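PDB 5L2D: surface-associated protein CshA from Streptococcus gordonii, which probably helps this oral streptococcus adhere to its host by binding fibronectin, the present chain covering its second non-repetitive domain. Local coordinates for residues A[62-67]-A[137-142]. Numbering follows the deposited sequence.
Sequences LKPFNS and AVNWGI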
loop_
_atom_site.group_PDB
_atom_site.type_symbol
_atom_site.label_atom_id
_atom_site.label_comp_id
_atom_site.label_asym_id
_atom_site.label_seq_id
_atom_site.Cartn_x
_atom_site.Cartn_y
_atom_site.Cartn_z
ATOM N N LEU A 62 10.863 -3.766 2.600
ATOM C CA LEU A 62 10.002 -4.581 1.746
ATOM C C LEU A 62 9.422 -5.778 2.521
ATOM O O LEU A 62 9.928 -6.877 2.428
ATOM C CB LEU A 62 10.786 -5.065 0.526
ATOM C CG LEU A 62 11.154 -3.977 -0.478
ATOM C CD1 LEU A 62 12.197 -4.457 -1.488
ATOM C CD2 LEU A 62 9.924 -3.482 -1.212
ATOM N N LYS A 63 8.375 -5.557 3.299
ATOM C CA LYS A 63 7.717 -6.645 3.971
ATOM C C LYS A 63 6.223 -6.440 3.901
ATOM O O LYS A 63 5.755 -5.309 3.731
ATOM C CB LYS A 63 8.129 -6.696 5.422
ATOM C CG LYS A 63 9.577 -7.046 5.693
ATOM C CD LYS A 63 9.797 -7.063 7.212
ATOM C CE LYS A 63 11.135 -7.688 7.611
ATOM N NZ LYS A 63 11.301 -9.090 7.118
ATOM N N PRO A 64 5.464 -7.537 4.038
ATOM C CA PRO A 64 4.012 -7.532 4.013
ATOM C C PRO A 64 3.388 -7.165 5.328
ATOM O O PRO A 64 4.061 -7.210 6.353
ATOM C CB PRO A 64 3.686 -8.986 3.726
ATOM C CG PRO A 64 4.778 -9.728 4.412
ATOM C CD PRO A 64 5.974 -8.921 4.009
ATOM N N PHE A 65 2.084 -6.901 5.268
ATOM C CA PHE A 65 1.308 -6.382 6.381
ATOM C C PHE A 65 1.322 -7.237 7.595
ATOM O O PHE A 65 1.272 -6.707 8.719
ATOM C CB PHE A 65 -0.130 -6.225 6.000
ATOM C CG PHE A 65 -0.935 -5.409 6.966
ATOM C CD1 PHE A 65 -0.702 -4.079 7.121
ATOM C CD2 PHE A 65 -1.985 -5.965 7.675
ATOM C CE1 PHE A 65 -1.490 -3.302 7.955
ATOM C CE2 PHE A 65 -2.779 -5.196 8.525
ATOM C CZ PHE A 65 -2.524 -3.852 8.664
ATOM N N ASN A 66 1.370 -8.549 7.408
ATOM C CA ASN A 66 1.351 -9.441 8.577
ATOM C C ASN A 66 2.638 -9.396 9.437
ATOM O O ASN A 66 2.763 -10.154 10.431
ATOM C CB ASN A 66 0.993 -10.872 8.186
ATOM C CG ASN A 66 1.800 -11.384 7.025
ATOM O OD1 ASN A 66 1.984 -10.677 6.054
ATOM N ND2 ASN A 66 2.255 -12.627 7.101
ATOM N N SER A 67 3.570 -8.506 9.066
ATOM C CA SER A 67 4.801 -8.291 9.816
ATOM C C SER A 67 4.768 -7.015 10.602
ATOM O O SER A 67 5.713 -6.751 11.325
ATOM C CB SER A 67 5.997 -8.227 8.880
ATOM O OG SER A 67 6.048 -6.970 8.248
ATOM N N ALA A 137 -1.296 -12.712 -7.115
ATOM C CA ALA A 137 -1.353 -13.604 -5.938
ATOM C C ALA A 137 -0.154 -13.466 -5.006
ATOM O O ALA A 137 0.540 -14.449 -4.675
ATOM C CB ALA A 137 -1.530 -15.044 -6.372
ATOM N N VAL A 138 0.039 -12.226 -4.558
ATOM C CA VAL A 138 1.139 -11.860 -3.665
ATOM C C VAL A 138 0.615 -11.095 -2.452
ATOM O O VAL A 138 -0.349 -10.344 -2.534
ATOM C CB VAL A 138 2.195 -11.014 -4.389
ATOM C CG1 VAL A 138 3.201 -11.901 -5.088
ATOM C CG2 VAL A 138 1.515 -10.100 -5.403
ATOM N N ASN A 139 1.236 -11.364 -1.316
ATOM C CA ASN A 139 1.076 -10.591 -0.114
ATOM C C ASN A 139 2.397 -9.857 -0.003
ATOM O O ASN A 139 3.430 -10.469 0.347
ATOM C CB ASN A 139 0.873 -11.513 1.084
ATOM C CG ASN A 139 0.738 -10.762 2.376
ATOM O OD1 ASN A 139 0.408 -9.551 2.428
ATOM N ND2 ASN A 139 1.010 -11.461 3.441
ATOM N N TRP A 140 2.389 -8.571 -0.355
ATOM C CA TRP A 140 3.597 -7.746 -0.227
ATOM C C TRP A 140 3.343 -6.462 0.535
ATOM O O TRP A 140 2.235 -6.199 1.041
ATOM C CB TRP A 140 4.239 -7.473 -1.587
ATOM C CG TRP A 140 3.384 -6.694 -2.543
ATOM C CD1 TRP A 140 2.280 -7.138 -3.189
ATOM C CD2 TRP A 140 3.593 -5.348 -2.994
ATOM N NE1 TRP A 140 1.769 -6.156 -4.007
ATOM C CE2 TRP A 140 2.567 -5.052 -3.918
ATOM C CE3 TRP A 140 4.552 -4.359 -2.707
ATOM C CZ2 TRP A 140 2.458 -3.821 -4.547
ATOM C CZ3 TRP A 140 4.457 -3.121 -3.346
ATOM C CH2 TRP A 140 3.412 -2.865 -4.252
ATOM N N GLY A 141 4.431 -5.727 0.699
ATOM C CA GLY A 141 4.396 -4.365 1.204
ATOM C C GLY A 141 5.715 -3.618 1.060
ATOM O O GLY A 141 6.774 -4.216 0.883
ATOM N N ILE A 142 5.614 -2.296 1.127
ATOM C CA ILE A 142 6.743 -1.413 0.975
ATOM C C ILE A 142 6.645 -0.180 1.933
ATOM O O ILE A 142 5.559 0.337 2.196
ATOM C CB ILE A 142 6.869 -0.992 -0.507
ATOM C CG1 ILE A 142 8.255 -0.440 -0.807
ATOM C CG2 ILE A 142 5.862 0.084 -0.856
ATOM C CD1 ILE A 142 8.455 -0.061 -2.267
#
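Asn139 and Asn66 meet through their carboxamides: ND2 of Asn139 donates to OD1 of Asn66 at 2.9 Å, moderately bent, with 144° at the hydrogen. The two amide planes are turned only 29° apart, yet the bond is not coplanar, because the donor sits well above the carbonyl plane of Asn66. Asparagine suits both places, since one amide supplies the N-H and the other the oxygen. Asn139 reaches the loop because its CG extends anti to the backbone N (chi1 178°), whereas CG of Asn66 is tucked between its own N and carbonyl carbon, a rotation that swings OD1 toward the strand. The hydroxyl of Tyr230 lies close to OD1 of both asparagines, in weak hydrogen bonds.

CB of Pro64 sits over the flat face of the Asn139 amide, 3.6 Å from its OD1, an apolar cover that leaves the polar atoms to their hydrogen bonds. The antiparallel sheet is here giving way to a loop: strand 53-61 pairs with strand 138-150, but beyond it residues 62-64 turn off into the short 3-10 segment 65-67, just before helix 69-75. That turn is tied by Pro64 O, which accepts from both N and OG of Ser67; serine thus contributes a second donor. Strand 138-142 also pairs antiparallel with a strand of the second subunit, carrying the sheet across the interface.

Where the two backbones come nearest, the CA atoms of Pro64 and Gly141 are 4.3 Å apart; glycine, lacking a side chain, lets the loop lie directly against the strand. Instead of a regular backbone hydrogen bond, there is a CA-H...O contact from Leu62 CA to Gly141 O (3.4 Å). Leu62 and Ile142 then run side by side, CD2 touching CG1 at 3.5 Å; their branched apolar ends need no polar partners, and Phe268 of the second subunit also packs on Ile142.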